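Local coordinates for inositol monophosphatase family protein (Staphylococcus aureus, PDB 5I3S), which probably hydrolyses phosphate monoesters such as inositol monophosphate or related sugar phosphates, at residues 6-18 and 45-57. Numbering follows the deposited sequence.
Sequences FAQGLIQEAGIRI and TEDFIFDTILETY
Phe-48 slots as a knob among Leu-10, Glu-13, Ala-14 and Arg-17. The Arg-17 guanidinium lies flat on one face of its ring, centres 4.1 Å apart and planes at 14°. This is a cation-pi stack. Arg-17 CD adds a CH-pi contact on the same face, 3.8 Å from the ring centroid. The bend of the arginine chain at chi3 turns the guanidinium down onto the ring. Leu-10 makes the reciprocal knob, set among Phe-48, Ile-49, Thr-52 and Ile-53. Its two methyls part: CD1 meets Thr-52 CG2 tip to tip at 3.5 Å, while CD2 faces Ile-49 and Ile-53. At the other end, Tyr-57 turns a ring edge to the face of Phe-6 in a T-shaped pair, centroids 5.5 Å apart. The CZ edge of Phe-6 meets Thr-52 O and Ile-53 CA, near the ring plane. Knobs-into-holes packing thus joins the two N-terminal helices, 2-24 and 37-56, a roughly antiparallel pair in the sugar phosphatase fold of this family, with 151° between the axes of the two segments. Helix 2-24 also rests on the large mixed sheet, through Ala-7 and Ile-11 against Phe-114. Two threonines return their hydroxyls to their own helix. With chi1 at -59°, Thr-52 OG1 turns back to donate to Phe-48 O at 2.9 Å, while CG2, anti to the backbone N, meets Leu-10 and Phe-6. Thr-56 OG1 likewise donates to Thr-52 O. Near Ala-14, one water donates to Ala-14 O (2.7 Å) and to Thr-45 OG1, bridging the helices. Thr-45 OG1 is also hydrogen-bonded to Val-41 O, and Tyr-57 stacks on His-60.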
# COMPACT_ATOMS: atom_id res chain seq x y z
N PHE A 6 9.63 -8.88 -28.40
CA PHE A 6 8.72 -10.04 -28.25
C PHE A 6 8.22 -10.19 -26.79
O PHE A 6 7.04 -10.45 -26.55
CB PHE A 6 9.42 -11.32 -28.75
CG PHE A 6 8.71 -12.62 -28.41
CD1 PHE A 6 7.60 -13.04 -29.11
CD2 PHE A 6 9.18 -13.43 -27.42
CE1 PHE A 6 6.96 -14.24 -28.81
CE2 PHE A 6 8.54 -14.62 -27.10
CZ PHE A 6 7.42 -15.03 -27.80
N ALA A 7 9.10 -9.98 -25.81
CA ALA A 7 8.70 -10.15 -24.42
C ALA A 7 7.71 -9.07 -24.01
O ALA A 7 6.71 -9.34 -23.40
CB ALA A 7 9.91 -10.16 -23.51
N GLN A 8 8.04 -7.84 -24.38
CA GLN A 8 7.25 -6.66 -24.11
C GLN A 8 5.81 -6.80 -24.59
O GLN A 8 4.89 -6.58 -23.83
CB GLN A 8 7.95 -5.45 -24.73
CG GLN A 8 7.38 -4.10 -24.41
CD GLN A 8 8.43 -3.03 -24.45
OE1 GLN A 8 9.47 -3.14 -23.81
NE2 GLN A 8 8.18 -1.98 -25.20
N GLY A 9 5.62 -7.19 -25.82
CA GLY A 9 4.29 -7.33 -26.39
C GLY A 9 3.53 -8.47 -25.77
O GLY A 9 2.36 -8.32 -25.37
N LEU A 10 4.21 -9.61 -25.65
CA LEU A 10 3.68 -10.78 -24.95
C LEU A 10 3.13 -10.45 -23.56
O LEU A 10 2.03 -10.84 -23.21
CB LEU A 10 4.78 -11.84 -24.81
CG LEU A 10 4.41 -13.10 -24.02
CD1 LEU A 10 3.23 -13.79 -24.68
CD2 LEU A 10 5.59 -14.04 -23.95
N ILE A 11 3.88 -9.72 -22.75
CA ILE A 11 3.39 -9.48 -21.38
C ILE A 11 2.14 -8.57 -21.40
O ILE A 11 1.18 -8.82 -20.67
CB ILE A 11 4.52 -9.00 -20.43
CG1 ILE A 11 4.11 -9.16 -18.98
CG2 ILE A 11 4.96 -7.59 -20.76
CD1 ILE A 11 5.24 -8.82 -18.01
N GLN A 12 2.15 -7.57 -22.27
CA GLN A 12 1.02 -6.65 -22.46
C GLN A 12 -0.22 -7.37 -22.99
O GLN A 12 -1.31 -7.21 -22.47
CB GLN A 12 1.42 -5.51 -23.38
CG GLN A 12 2.30 -4.50 -22.69
CD GLN A 12 2.93 -3.50 -23.64
OE1 GLN A 12 3.89 -3.81 -24.37
NE2 GLN A 12 2.43 -2.28 -23.63
N GLU A 13 -0.01 -8.24 -23.95
CA GLU A 13 -1.08 -9.01 -24.52
C GLU A 13 -1.67 -10.01 -23.49
O GLU A 13 -2.90 -10.15 -23.38
CB GLU A 13 -0.54 -9.66 -25.82
CG GLU A 13 -1.57 -10.33 -26.73
CD GLU A 13 -2.81 -9.51 -26.96
OE1 GLU A 13 -2.68 -8.33 -27.34
OE2 GLU A 13 -3.91 -10.06 -26.72
N ALA A 14 -0.80 -10.66 -22.71
CA ALA A 14 -1.23 -11.49 -21.56
C ALA A 14 -2.02 -10.67 -20.54
O ALA A 14 -2.91 -11.20 -19.90
CB ALA A 14 -0.04 -12.14 -20.89
N GLY A 15 -1.70 -9.38 -20.39
CA GLY A 15 -2.50 -8.51 -19.50
C GLY A 15 -3.93 -8.35 -20.00
O GLY A 15 -4.89 -8.51 -19.24
N ILE A 16 -4.07 -8.07 -21.31
CA ILE A 16 -5.39 -7.99 -21.95
C ILE A 16 -6.24 -9.24 -21.74
O ILE A 16 -7.43 -9.15 -21.47
CB ILE A 16 -5.26 -7.59 -23.44
CG1 ILE A 16 -4.85 -6.11 -23.49
CG2 ILE A 16 -6.55 -7.81 -24.22
CD1 ILE A 16 -4.58 -5.56 -24.86
N ARG A 17 -5.62 -10.40 -21.83
CA ARG A 17 -6.33 -11.65 -21.54
C ARG A 17 -6.71 -11.84 -20.08
O ARG A 17 -7.74 -12.47 -19.83
CB ARG A 17 -5.54 -12.85 -22.04
CG ARG A 17 -5.43 -12.82 -23.54
CD ARG A 17 -4.35 -13.76 -24.03
NE ARG A 17 -4.73 -15.17 -23.91
CZ ARG A 17 -4.89 -16.03 -24.93
NH1 ARG A 17 -4.72 -15.67 -26.20
NH2 ARG A 17 -5.24 -17.28 -24.67
N ILE A 18 -5.90 -11.32 -19.15
CA ILE A 18 -6.32 -11.29 -17.74
C ILE A 18 -7.60 -10.45 -17.53
O ILE A 18 -8.54 -10.93 -16.92
CB ILE A 18 -5.21 -10.82 -16.75
CG1 ILE A 18 -4.15 -11.90 -16.62
CG2 ILE A 18 -5.78 -10.51 -15.36
CD1 ILE A 18 -3.05 -11.62 -15.62
N THR A 45 -3.05 -17.67 -17.84
CA THR A 45 -1.99 -16.71 -18.15
C THR A 45 -0.64 -17.41 -18.34
O THR A 45 0.08 -17.11 -19.32
CB THR A 45 -1.91 -15.60 -17.07
OG1 THR A 45 -3.22 -15.01 -16.88
CG2 THR A 45 -0.91 -14.54 -17.46
N GLU A 46 -0.30 -18.37 -17.49
CA GLU A 46 1.02 -19.05 -17.67
C GLU A 46 1.06 -19.94 -18.92
O GLU A 46 2.07 -19.96 -19.64
CB GLU A 46 1.49 -19.86 -16.43
CG GLU A 46 2.90 -20.44 -16.64
CD GLU A 46 3.72 -20.61 -15.37
OE1 GLU A 46 3.52 -19.86 -14.40
OE2 GLU A 46 4.59 -21.50 -15.36
N ASP A 47 -0.03 -20.64 -19.19
CA ASP A 47 -0.13 -21.48 -20.41
C ASP A 47 -0.03 -20.66 -21.69
O ASP A 47 0.62 -21.09 -22.63
CB ASP A 47 -1.42 -22.31 -20.41
CG ASP A 47 -1.38 -23.44 -19.41
OD1 ASP A 47 -0.25 -23.85 -19.08
OD2 ASP A 47 -2.45 -23.92 -18.98
N PHE A 48 -0.65 -19.47 -21.70
CA PHE A 48 -0.51 -18.54 -22.83
C PHE A 48 0.94 -18.11 -22.96
O PHE A 48 1.48 -18.16 -24.04
CB PHE A 48 -1.40 -17.29 -22.68
CG PHE A 48 -1.12 -16.22 -23.71
CD1 PHE A 48 -1.41 -16.42 -25.06
CD2 PHE A 48 -0.55 -15.00 -23.34
CE1 PHE A 48 -1.15 -15.42 -26.02
CE2 PHE A 48 -0.31 -14.01 -24.29
CZ PHE A 48 -0.59 -14.23 -25.63
N ILE A 49 1.55 -17.69 -21.85
CA ILE A 49 2.95 -17.19 -21.86
C ILE A 49 3.95 -18.30 -22.24
O ILE A 49 4.80 -18.10 -23.10
CB ILE A 49 3.34 -16.50 -20.55
CG1 ILE A 49 2.52 -15.20 -20.39
CG2 ILE A 49 4.83 -16.18 -20.50
CD1 ILE A 49 2.50 -14.65 -18.96
N PHE A 50 3.81 -19.46 -21.61
CA PHE A 50 4.58 -20.64 -21.98
C PHE A 50 4.46 -20.98 -23.49
O PHE A 50 5.47 -21.11 -24.20
CB PHE A 50 4.09 -21.81 -21.10
CG PHE A 50 4.72 -23.13 -21.44
CD1 PHE A 50 6.09 -23.32 -21.28
CD2 PHE A 50 3.93 -24.20 -21.90
CE1 PHE A 50 6.68 -24.55 -21.59
CE2 PHE A 50 4.50 -25.42 -22.20
CZ PHE A 50 5.88 -25.60 -22.05
N ASP A 51 3.24 -21.08 -24.00
CA ASP A 51 3.02 -21.57 -25.37
C ASP A 51 3.49 -20.63 -26.42
O ASP A 51 3.95 -21.06 -27.46
CB ASP A 51 1.55 -21.87 -25.64
CG ASP A 51 1.05 -23.03 -24.86
OD1 ASP A 51 1.86 -23.89 -24.45
OD2 ASP A 51 -0.19 -23.07 -24.65
N THR A 52 3.34 -19.35 -26.18
CA THR A 52 3.84 -18.33 -27.09
C THR A 52 5.36 -18.32 -27.15
O THR A 52 5.93 -18.18 -28.24
CB THR A 52 3.32 -16.96 -26.63
OG1 THR A 52 1.91 -17.02 -26.64
CG2 THR A 52 3.82 -15.81 -27.50
N ILE A 53 6.03 -18.45 -26.00
CA ILE A 53 7.50 -18.53 -25.97
C ILE A 53 7.96 -19.79 -26.77
O ILE A 53 8.72 -19.64 -27.71
CB ILE A 53 8.12 -18.56 -24.53
CG1 ILE A 53 7.78 -17.30 -23.70
CG2 ILE A 53 9.63 -18.72 -24.61
CD1 ILE A 53 7.74 -17.56 -22.19
N LEU A 54 7.44 -20.98 -26.40
CA LEU A 54 7.75 -22.28 -27.04
C LEU A 54 7.54 -22.32 -28.57
O LEU A 54 8.37 -22.87 -29.29
CB LEU A 54 6.94 -23.43 -26.38
N GLU A 55 6.44 -21.74 -29.04
CA GLU A 55 6.16 -21.62 -30.50
C GLU A 55 7.26 -20.85 -31.22
O GLU A 55 7.64 -21.18 -32.34
CB GLU A 55 4.81 -20.93 -30.77
N THR A 56 7.77 -19.81 -30.57
CA THR A 56 8.61 -18.84 -31.26
C THR A 56 10.09 -19.10 -31.06
O THR A 56 10.86 -18.89 -31.96
CB THR A 56 8.25 -17.41 -30.82
OG1 THR A 56 6.82 -17.26 -30.83
CG2 THR A 56 8.88 -16.40 -31.74
N TYR A 57 10.47 -19.51 -29.85
CA TYR A 57 11.86 -19.86 -29.52
C TYR A 57 11.80 -21.26 -28.91
O TYR A 57 11.66 -21.40 -27.69
CB TYR A 57 12.42 -18.87 -28.51
CG TYR A 57 12.65 -17.49 -29.05
CD1 TYR A 57 13.78 -17.20 -29.81
CD2 TYR A 57 11.75 -16.45 -28.77
CE1 TYR A 57 14.01 -15.93 -30.30
CE2 TYR A 57 11.97 -15.16 -29.25
CZ TYR A 57 13.10 -14.90 -30.01
OH TYR A 57 13.36 -13.63 -30.50
O HOH W 1 -3.28 -13.85 -19.47